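Local coordinates for protein nitrite oxidoreductase subunit B (Kuenenia stuttgartiensis, PDB 7B04) that probably relays electrons from nitrite oxidation in the partner subunit A along a chain of iron-sulfur clusters toward a heme b, at residues A44-T48 against R257-A261; R173-C178 against P219-P223; Q265-F271 against F345-I351. All blocks are in the same frame, centred on the assembly; numbering follows the deposited sequence.

Contact 1 of 3, residues A44-T48 against R257-A261. With SF4 (iron/sulfur cluster), chain Y.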
loop_
_atom_site.group_PDB
_atom_site.type_symbol
_atom_site.label_atom_id
_atom_site.label_comp_id
_atom_site.label_asym_id
_atom_site.label_seq_id
_atom_site.Cartn_x
_atom_site.Cartn_y
_atom_site.Cartn_z
ATOM N N ALA A 44 10.031 0.267 -6.492
ATOM C CA ALA A 44 10.830 -0.169 -7.631
ATOM C C ALA A 44 12.264 0.333 -7.515
ATOM O O ALA A 44 13.220 -0.439 -7.650
ATOM C CB ALA A 44 10.198 0.320 -8.933
ATOM N N CYS A 45 12.428 1.632 -7.263
ATOM C CA CYS A 45 13.767 2.195 -7.119
ATOM C C CYS A 45 14.431 1.723 -5.831
ATOM O O CYS A 45 15.639 1.455 -5.814
ATOM C CB CYS A 45 13.697 3.719 -7.161
ATOM S SG CYS A 45 15.301 4.538 -7.060
ATOM N N LYS A 46 13.662 1.621 -4.746
ATOM C CA LYS A 46 14.232 1.229 -3.460
ATOM C C LYS A 46 14.829 -0.173 -3.524
ATOM O O LYS A 46 15.996 -0.379 -3.175
ATOM C CB LYS A 46 13.165 1.315 -2.367
ATOM C CG LYS A 46 13.545 0.628 -1.064
ATOM C CD LYS A 46 14.789 1.243 -0.442
ATOM C CE LYS A 46 14.503 2.617 0.138
ATOM N NZ LYS A 46 15.674 3.191 0.857
ATOM N N SER A 47 14.041 -1.152 -3.973
ATOM C CA SER A 47 14.489 -2.539 -4.034
ATOM C C SER A 47 15.607 -2.773 -5.042
ATOM O O SER A 47 16.070 -3.912 -5.167
ATOM C CB SER A 47 13.307 -3.453 -4.362
ATOM O OG SER A 47 12.794 -3.173 -5.653
ATOM N N THR A 48 16.054 -1.743 -5.753
ATOM C CA THR A 48 17.040 -1.893 -6.816
ATOM C C THR A 48 18.323 -1.118 -6.569
ATOM O O THR A 48 19.409 -1.634 -6.845
ATOM C CB THR A 48 16.432 -1.456 -8.157
ATOM O OG1 THR A 48 15.184 -2.130 -8.354
ATOM C CG2 THR A 48 17.368 -1.790 -9.310
ATOM N N ARG A 257 13.331 1.650 -14.365
ATOM C CA ARG A 257 12.682 0.706 -13.466
ATOM C C ARG A 257 11.472 1.313 -12.759
ATOM O O ARG A 257 10.472 0.624 -12.527
ATOM C CB ARG A 257 13.708 0.206 -12.456
ATOM C CG ARG A 257 13.159 -0.878 -11.647
ATOM C CD ARG A 257 14.111 -1.965 -11.327
ATOM N NE ARG A 257 13.519 -2.717 -10.235
ATOM C CZ ARG A 257 12.445 -3.490 -10.377
ATOM N NH1 ARG A 257 11.936 -4.111 -9.325
ATOM N NH2 ARG A 257 11.886 -3.675 -11.576
ATOM N N CYS A 258 11.540 2.596 -12.396
ATOM C CA CYS A 258 10.393 3.226 -11.747
ATOM C C CYS A 258 9.254 3.477 -12.731
ATOM O O CYS A 258 8.081 3.436 -12.341
ATOM C CB CYS A 258 10.817 4.531 -11.067
ATOM S SG CYS A 258 11.378 5.818 -12.197
ATOM N N MET A 259 9.571 3.745 -14.003
ATOM C CA MET A 259 8.512 3.965 -14.985
ATOM C C MET A 259 7.781 2.670 -15.312
ATOM O O MET A 259 6.550 2.657 -15.423
ATOM C CB MET A 259 9.070 4.589 -16.263
ATOM C CG MET A 259 9.783 5.911 -16.076
ATOM S SD MET A 259 8.850 7.312 -15.463
ATOM C CE MET A 259 10.180 8.478 -15.200
ATOM N N SER A 260 8.520 1.569 -15.467
ATOM C CA SER A 260 7.901 0.300 -15.824
ATOM C C SER A 260 6.976 -0.213 -14.729
ATOM O O SER A 260 6.054 -0.981 -15.019
ATOM C CB SER A 260 8.982 -0.742 -16.130
ATOM O OG SER A 260 8.414 -2.018 -16.361
ATOM N N ALA A 261 7.208 0.189 -13.481
ATOM C CA ALA A 261 6.416 -0.260 -12.345
ATOM C C ALA A 261 5.053 0.414 -12.230
ATOM O O ALA A 261 4.207 -0.084 -11.479
ATOM C CB ALA A 261 7.193 -0.014 -11.053
HETATM FE FE1 SF4 Y . 15.222 4.805 -9.307
HETATM FE FE2 SF4 Y . 15.746 7.072 -10.747
HETATM FE FE3 SF4 Y . 13.361 5.768 -11.068
HETATM FE FE4 SF4 Y . 15.675 4.642 -12.001
HETATM S S1 SF4 Y . 14.708 6.580 -12.716
HETATM S S2 SF4 Y . 14.024 3.598 -10.825
HETATM S S3 SF4 Y . 17.157 5.315 -10.404
HETATM S S4 SF4 Y . 14.116 6.794 -9.175
#
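Arg-257 and Thr-48 meet through a hydrogen bond in which NE of Arg-257 donates to OG1 of Thr-48 at 2.6 Å, with an N-H...O angle of 150°. The hydroxyl lies almost in the guanidinium plane, at its NE edge. It is gripped twice, since Thr-48 OG1 also donates to Ala-44 O at 2.7 Å; a chi1 of -51°, which sets OG1 beside the backbone N, turns it back toward that carbonyl. Beside this polar pair, Ala-44 CB packs on Ala-261 CB at 3.7 Å, joining helix 40-46 to the short helical turn 257-260. The two segments also share a metal cluster: Cys-45 SG binds FE1 and Cys-258 SG binds FE3, each at 2.3 Å, with Cys-235 and Cys-238 as further ligands. Farther out, the other end of the Arg-257 guanidinium reaches subunit A, where NH1 bonds to Val-89 O and NH2 forms a salt bridge with Glu-90 of that chain. One arginine thus links Thr-48 to the partner subunit; its charge is probably largely offset by Glu-90 of subunit A, and any effect on cluster #2 is likely to be modest.

Contact 2 of 3, residues R173-C178 against P219-P223. With SF4 (iron/sulfur cluster), chain Z.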
loop_
_atom_site.group_PDB
_atom_site.type_symbol
_atom_site.label_atom_id
_atom_site.label_comp_id
_atom_site.label_asym_id
_atom_site.label_seq_id
_atom_site.Cartn_x
_atom_site.Cartn_y
_atom_site.Cartn_z
ATOM N N ARG A 173 7.764 12.188 -8.162
ATOM C CA ARG A 173 9.003 12.918 -8.395
ATOM C C ARG A 173 10.209 11.990 -8.379
ATOM O O ARG A 173 10.378 11.192 -7.450
ATOM C CB ARG A 173 9.218 14.023 -7.357
ATOM C CG ARG A 173 7.988 14.821 -6.972
ATOM C CD ARG A 173 8.405 16.116 -6.295
ATOM N NE ARG A 173 9.109 15.877 -5.034
ATOM C CZ ARG A 173 10.426 15.985 -4.881
ATOM N NH1 ARG A 173 11.186 16.348 -5.904
ATOM N NH2 ARG A 173 10.981 15.744 -3.701
ATOM N N ILE A 174 11.050 12.128 -9.405
ATOM C CA ILE A 174 12.385 11.544 -9.476
ATOM C C ILE A 174 13.334 12.688 -9.779
ATOM O O ILE A 174 12.929 13.856 -9.827
ATOM C CB ILE A 174 12.525 10.465 -10.569
ATOM C CG1 ILE A 174 12.277 11.042 -11.957
ATOM C CG2 ILE A 174 11.590 9.377 -10.395
ATOM C CD1 ILE A 174 12.651 10.066 -13.046
ATOM N N CYS A 175 14.603 12.360 -9.985
ATOM C CA CYS A 175 15.511 13.341 -10.544
ATOM C C CYS A 175 15.004 13.759 -11.913
ATOM O O CYS A 175 14.783 12.923 -12.795
ATOM C CB CYS A 175 16.920 12.770 -10.655
ATOM S SG CYS A 175 18.057 13.897 -11.484
ATOM N N ASN A 176 14.811 15.065 -12.083
ATOM C CA ASN A 176 14.283 15.581 -13.334
ATOM C C ASN A 176 15.313 15.555 -14.451
ATOM O O ASN A 176 14.950 15.814 -15.603
ATOM C CB ASN A 176 13.777 17.007 -13.130
ATOM C CG ASN A 176 12.599 17.076 -12.180
ATOM O OD1 ASN A 176 11.623 16.340 -12.328
ATOM N ND2 ASN A 176 12.686 17.963 -11.196
ATOM N N HIS A 177 16.567 15.223 -14.141
ATOM C CA HIS A 177 17.664 15.189 -15.107
ATOM C C HIS A 177 17.677 16.461 -15.951
ATOM O O HIS A 177 17.558 16.449 -17.178
ATOM C CB HIS A 177 17.585 13.925 -15.964
ATOM C CG HIS A 177 17.865 12.673 -15.196
ATOM N ND1 HIS A 177 19.143 12.264 -14.885
ATOM C CD2 HIS A 177 17.032 11.757 -14.649
ATOM C CE1 HIS A 177 19.087 11.140 -14.193
ATOM N NE2 HIS A 177 17.817 10.813 -14.035
ATOM N N CYS A 178 17.814 17.572 -15.238
ATOM C CA CYS A 178 17.607 18.890 -15.804
ATOM C C CYS A 178 18.651 19.215 -16.867
ATOM O O CYS A 178 19.785 18.730 -16.845
ATOM C CB CYS A 178 17.635 19.929 -14.688
ATOM S SG CYS A 178 16.646 19.476 -13.233
ATOM N N PRO A 219 17.186 22.350 -6.079
ATOM C CA PRO A 219 15.888 22.769 -5.530
ATOM C C PRO A 219 14.915 21.622 -5.331
ATOM O O PRO A 219 13.956 21.773 -4.564
ATOM C CB PRO A 219 15.373 23.765 -6.575
ATOM C CG PRO A 219 16.014 23.323 -7.850
ATOM C CD PRO A 219 17.372 22.794 -7.472
ATOM N N TYR A 220 15.128 20.483 -5.990
ATOM C CA TYR A 220 14.243 19.332 -5.876
ATOM C C TYR A 220 14.712 18.313 -4.846
ATOM O O TYR A 220 13.987 17.347 -4.582
ATOM C CB TYR A 220 14.081 18.664 -7.248
ATOM C CG TYR A 220 13.563 19.621 -8.294
ATOM C CD1 TYR A 220 12.212 19.938 -8.361
ATOM C CD2 TYR A 220 14.424 20.232 -9.196
ATOM C CE1 TYR A 220 11.732 20.822 -9.307
ATOM C CE2 TYR A 220 13.952 21.119 -10.146
ATOM C CZ TYR A 220 12.606 21.408 -10.196
ATOM O OH TYR A 220 12.128 22.291 -11.134
ATOM N N LYS A 221 15.904 18.499 -4.274
ATOM C CA LYS A 221 16.386 17.708 -3.138
ATOM C C LYS A 221 16.505 16.224 -3.480
ATOM O O LYS A 221 16.228 15.354 -2.653
ATOM C CB LYS A 221 15.492 17.914 -1.914
ATOM C CG LYS A 221 15.325 19.368 -1.527
ATOM C CD LYS A 221 16.674 19.993 -1.219
ATOM C CE LYS A 221 16.573 21.498 -1.078
ATOM N NZ LYS A 221 17.898 22.109 -0.788
ATOM N N LYS A 222 16.910 15.934 -4.709
ATOM C CA LYS A 222 17.171 14.562 -5.128
ATOM C C LYS A 222 18.552 14.043 -4.719
ATOM O O LYS A 222 18.657 12.880 -4.309
ATOM C CB LYS A 222 16.975 14.435 -6.640
ATOM C CG LYS A 222 15.518 14.566 -7.073
ATOM C CD LYS A 222 14.687 13.370 -6.617
ATOM C CE LYS A 222 13.764 13.727 -5.456
ATOM N NZ LYS A 222 12.912 12.577 -5.041
ATOM N N PRO A 223 19.633 14.828 -4.821
ATOM C CA PRO A 223 20.932 14.323 -4.350
ATOM C C PRO A 223 20.917 14.130 -2.842
ATOM O O PRO A 223 20.531 15.027 -2.090
ATOM C CB PRO A 223 21.922 15.419 -4.768
ATOM C CG PRO A 223 21.216 16.213 -5.793
ATOM C CD PRO A 223 19.777 16.168 -5.412
HETATM FE FE1 SF4 Z . 18.180 18.118 -8.917
HETATM FE FE2 SF4 Z . 17.957 18.607 -11.600
HETATM FE FE3 SF4 Z . 18.168 16.033 -10.693
HETATM FE FE4 SF4 Z . 20.328 17.713 -10.563
HETATM S S1 SF4 Z . 19.287 16.959 -12.449
HETATM S S2 SF4 Z . 19.580 16.319 -8.925
HETATM S S3 SF4 Z . 19.301 19.701 -10.115
HETATM S S4 SF4 Z . 16.464 17.495 -10.285
#
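Cys-175 and Lys-222 bring the two loops closest, with their CA atoms 5.8 Å apart; neither segment pairs as a strand with the other, and the joining is done by side chains. Lys-222 lays its aliphatic part along the facing backbone, CD lying 3.5 Å from Cys-175 N, and bends at chi2 and at chi3 (106°) so that NZ can reach Trp-60 O. Both loops border cluster #3, to which Cys-175 SG and Cys-178 SG are bound through FE3 and FE2. The spacing Cys-175, Cys-178, Cys-183 is a variant of the ferredoxin [4Fe-4S] motif with a longer gap before the third cysteine, and the remote Cys-218, directly followed by Pro-219, fits that pattern. Within the first loop, His-177 N donates to Cys-175 SG at 3.3 Å, an N-H...S bond of the kind common around such clusters. Asn-176 stands its amide upright on the Tyr-220 ring: ND2 sits over the ring centre, 3.2 Å above its plane, with amide and ring planes 85° apart. Arg-173 NH1 donates to Tyr-220 O at 3.3 Å, meeting a lone pair of that carbonyl, while its NE is paired with Glu-64. An alanine at Arg-173 would remove the guanidinium and is likely to leave Tyr-220 O without this donor and the Glu-64 carboxylate without its mate. Arg-173 NH2 and Lys-222 NZ, both positively charged, lie 3.9 Å apart.

Contact 3 of 3, residues Q265-F271 against F345-I351. With SF4 (iron/sulfur cluster), chain B.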
loop_
_atom_site.group_PDB
_atom_site.type_symbol
_atom_site.label_atom_id
_atom_site.label_comp_id
_atom_site.label_asym_id
_atom_site.label_seq_id
_atom_site.Cartn_x
_atom_site.Cartn_y
_atom_site.Cartn_z
ATOM N N GLN A 265 -1.031 3.250 -14.809
ATOM C CA GLN A 265 -0.738 3.593 -16.202
ATOM C C GLN A 265 -0.678 5.106 -16.423
ATOM O O GLN A 265 -1.319 5.650 -17.324
ATOM C CB GLN A 265 -1.766 2.952 -17.137
ATOM C CG GLN A 265 -1.806 1.431 -17.080
ATOM C CD GLN A 265 -2.956 0.845 -17.882
ATOM O OE1 GLN A 265 -3.803 1.573 -18.399
ATOM N NE2 GLN A 265 -2.987 -0.479 -17.992
ATOM N N ILE A 266 0.105 5.797 -15.590
ATOM C CA ILE A 266 0.159 7.254 -15.679
ATOM C C ILE A 266 1.428 7.792 -16.338
ATOM O O ILE A 266 1.416 8.934 -16.822
ATOM C CB ILE A 266 -0.000 7.891 -14.281
ATOM C CG1 ILE A 266 1.352 8.010 -13.579
ATOM C CG2 ILE A 266 -0.934 7.076 -13.420
ATOM C CD1 ILE A 266 1.366 9.021 -12.459
ATOM N N ARG A 267 2.510 7.020 -16.379
ATOM C CA ARG A 267 3.804 7.524 -16.822
ATOM C C ARG A 267 4.255 6.794 -18.078
ATOM O O ARG A 267 4.179 5.562 -18.153
ATOM C CB ARG A 267 4.864 7.429 -15.723
ATOM C CG ARG A 267 4.971 6.101 -15.084
ATOM C CD ARG A 267 6.048 6.060 -14.017
ATOM N NE ARG A 267 5.909 7.060 -12.965
ATOM C CZ ARG A 267 6.714 7.126 -11.908
ATOM N NH1 ARG A 267 6.535 8.061 -10.985
ATOM N NH2 ARG A 267 7.705 6.254 -11.778
ATOM N N LEU A 268 4.720 7.562 -19.058
ATOM C CA LEU A 268 5.342 7.051 -20.272
ATOM C C LEU A 268 6.726 7.672 -20.380
ATOM O O LEU A 268 6.861 8.898 -20.342
ATOM C CB LEU A 268 4.504 7.383 -21.508
ATOM C CG LEU A 268 5.028 6.866 -22.849
ATOM C CD1 LEU A 268 4.729 5.384 -23.001
ATOM C CD2 LEU A 268 4.437 7.663 -24.002
ATOM N N GLN A 269 7.748 6.831 -20.504
ATOM C CA GLN A 269 9.131 7.286 -20.526
ATOM C C GLN A 269 9.729 7.087 -21.910
ATOM O O GLN A 269 9.548 6.032 -22.529
ATOM C CB GLN A 269 9.963 6.530 -19.490
ATOM C CG GLN A 269 11.339 7.115 -19.260
ATOM C CD GLN A 269 12.433 6.286 -19.900
ATOM O OE1 GLN A 269 12.815 5.237 -19.383
ATOM N NE2 GLN A 269 12.958 6.764 -21.022
ATOM N N GLY A 270 10.445 8.103 -22.383
ATOM C CA GLY A 270 11.092 8.070 -23.679
ATOM C C GLY A 270 12.175 9.123 -23.794
ATOM O O GLY A 270 12.939 9.340 -22.850
ATOM N N PHE A 271 12.258 9.780 -24.949
ATOM C CA PHE A 271 13.208 10.862 -25.147
ATOM C C PHE A 271 12.523 12.029 -25.843
ATOM O O PHE A 271 11.585 11.844 -26.624
ATOM C CB PHE A 271 14.419 10.402 -25.966
ATOM C CG PHE A 271 15.168 9.264 -25.342
ATOM C CD1 PHE A 271 16.029 9.482 -24.280
ATOM C CD2 PHE A 271 15.006 7.972 -25.812
ATOM C CE1 PHE A 271 16.721 8.434 -23.703
ATOM C CE2 PHE A 271 15.693 6.920 -25.241
ATOM C CZ PHE A 271 16.552 7.150 -24.185
ATOM N N PHE A 345 0.196 4.207 -22.726
ATOM C CA PHE A 345 0.976 4.255 -21.497
ATOM C C PHE A 345 1.026 2.882 -20.838
ATOM O O PHE A 345 -0.006 2.227 -20.662
ATOM C CB PHE A 345 0.381 5.273 -20.523
ATOM C CG PHE A 345 0.622 6.711 -20.904
ATOM C CD1 PHE A 345 1.109 7.051 -22.155
ATOM C CD2 PHE A 345 0.354 7.725 -20.000
ATOM C CE1 PHE A 345 1.322 8.375 -22.495
ATOM C CE2 PHE A 345 0.567 9.048 -20.333
ATOM C CZ PHE A 345 1.052 9.373 -21.582
ATOM N N ARG A 346 2.235 2.454 -20.472
ATOM C CA ARG A 346 2.453 1.235 -19.693
ATOM C C ARG A 346 1.834 0.008 -20.359
ATOM O O ARG A 346 1.252 -0.854 -19.696
ATOM C CB ARG A 346 1.931 1.393 -18.263
ATOM C CG ARG A 346 2.733 2.369 -17.418
ATOM C CD ARG A 346 3.901 1.685 -16.716
ATOM N NE ARG A 346 4.863 1.100 -17.649
ATOM C CZ ARG A 346 5.715 1.800 -18.394
ATOM N NH1 ARG A 346 6.548 1.172 -19.213
ATOM N NH2 ARG A 346 5.739 3.124 -18.321
ATOM N N MET A 347 1.962 -0.077 -21.681
ATOM C CA MET A 347 1.579 -1.283 -22.399
ATOM C C MET A 347 2.757 -2.214 -22.639
ATOM O O MET A 347 2.550 -3.421 -22.816
ATOM C CB MET A 347 0.922 -0.922 -23.736
ATOM C CG MET A 347 -0.380 -0.150 -23.584
ATOM S SD MET A 347 -1.596 -1.070 -22.622
ATOM C CE MET A 347 -2.719 0.234 -22.126
ATOM N N THR A 348 3.977 -1.683 -22.642
ATOM C CA THR A 348 5.189 -2.476 -22.765
ATOM C C THR A 348 6.270 -1.842 -21.902
ATOM O O THR A 348 6.155 -0.689 -21.478
ATOM C CB THR A 348 5.666 -2.574 -24.221
ATOM O OG1 THR A 348 6.808 -3.438 -24.297
ATOM C CG2 THR A 348 6.041 -1.198 -24.752
ATOM N N GLN A 349 7.332 -2.603 -21.653
ATOM C CA GLN A 349 8.489 -2.073 -20.943
ATOM C C GLN A 349 9.558 -1.529 -21.880
ATOM O O GLN A 349 10.480 -0.852 -21.416
ATOM C CB GLN A 349 9.095 -3.137 -20.021
ATOM C CG GLN A 349 9.082 -4.546 -20.573
ATOM C CD GLN A 349 9.192 -5.591 -19.481
ATOM O OE1 GLN A 349 9.321 -5.261 -18.302
ATOM N NE2 GLN A 349 9.148 -6.860 -19.868
ATOM N N THR A 350 9.460 -1.810 -23.176
ATOM C CA THR A 350 10.432 -1.308 -24.135
ATOM C C THR A 350 10.086 0.127 -24.510
ATOM O O THR A 350 8.914 0.468 -24.696
ATOM C CB THR A 350 10.449 -2.188 -25.387
ATOM O OG1 THR A 350 10.711 -3.548 -25.017
ATOM C CG2 THR A 350 11.516 -1.718 -26.365
ATOM N N ILE A 351 11.112 0.970 -24.621
ATOM C CA ILE A 351 10.885 2.368 -24.967
ATOM C C ILE A 351 10.399 2.460 -26.406
ATOM O O ILE A 351 10.950 1.818 -27.310
ATOM C CB ILE A 351 12.163 3.193 -24.758
ATOM C CG1 ILE A 351 12.567 3.193 -23.284
ATOM C CG2 ILE A 351 11.963 4.623 -25.240
ATOM C CD1 ILE A 351 13.925 3.804 -23.023
HETATM FE FE1 SF4 B . 1.297 4.328 -8.351
HETATM FE FE2 SF4 B . 3.728 5.555 -8.646
HETATM FE FE3 SF4 B . 1.418 6.978 -9.024
HETATM FE FE4 SF4 B . 2.163 5.069 -10.839
HETATM S S1 SF4 B . 3.273 7.000 -10.351
HETATM S S2 SF4 B . 0.082 5.389 -9.964
HETATM S S3 SF4 B . 3.115 3.518 -9.463
HETATM S S4 SF4 B . 2.138 6.023 -7.080
#
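Phe-345 offers one ring face to Leu-268, whose CB lies 3.7 Å from the ring centroid and 25° off its normal, a CH-pi contact displaced toward the rim. With CG anti to the backbone N (chi1 -178°), Leu-268 crosses the ring at about a right angle, CD2 on the same side as CB and 3.5 Å from Phe-345 CE1, while Gln-265 O lies at the ring edge. Next to this apolar part, Arg-346 NH2 gives a weak hydrogen bond to Arg-267 O at 2.9 Å; its stronger partner is Glu-255, in a salt bridge through NH1, and NE bonds Tyr-93 OH of subunit A. Beyond Met-347 the second segment swings out through the partly exposed Thr-348 to Thr-350, which do not meet the strand. It returns only at Ile-351, where packing is sparser: CG2 is 3.9 Å from Gly-270 CA, and CD1 is 3.7 Å from Gln-269 NE2. On the other side of the strand, Arg-267 NH1 lies 3.5 Å from S1, which is oblique to the guanidinium. Strand 267-272 is an edge strand of a mixed four-stranded sheet within this chain, next to strand 25-31; Ile-266 and Arg-267 at its start border cluster #1 in a ferredoxin-type [4Fe-4S] domain.

How the contacts relate
From the N terminus, residues 44-48 meet 257-261 some two hundred residues later, and contact 1 closes that long loop, joining helix 40-46 to helix 257-260. Nested inside it, contact 2 closes a shorter one within the dicluster region, joining two cluster-binding loops, 173-178 and 219-223. Contact 3 follows in series: strand 267-272 comes straight after helix 257-260, and the loop that contact 3 closes runs through helices 279-286 to 336-342 before 345-351 returns to the strand. Contacts 1 and 2 touch, Met-259 CE lying 3.6 Å from Ile-174 CD1; contacts 1 and 3 are linked by a probable hydrogen bond from Arg-267 NH2 to Cys-258 O at 2.9 Å. Contacts 2 and 3 do not touch.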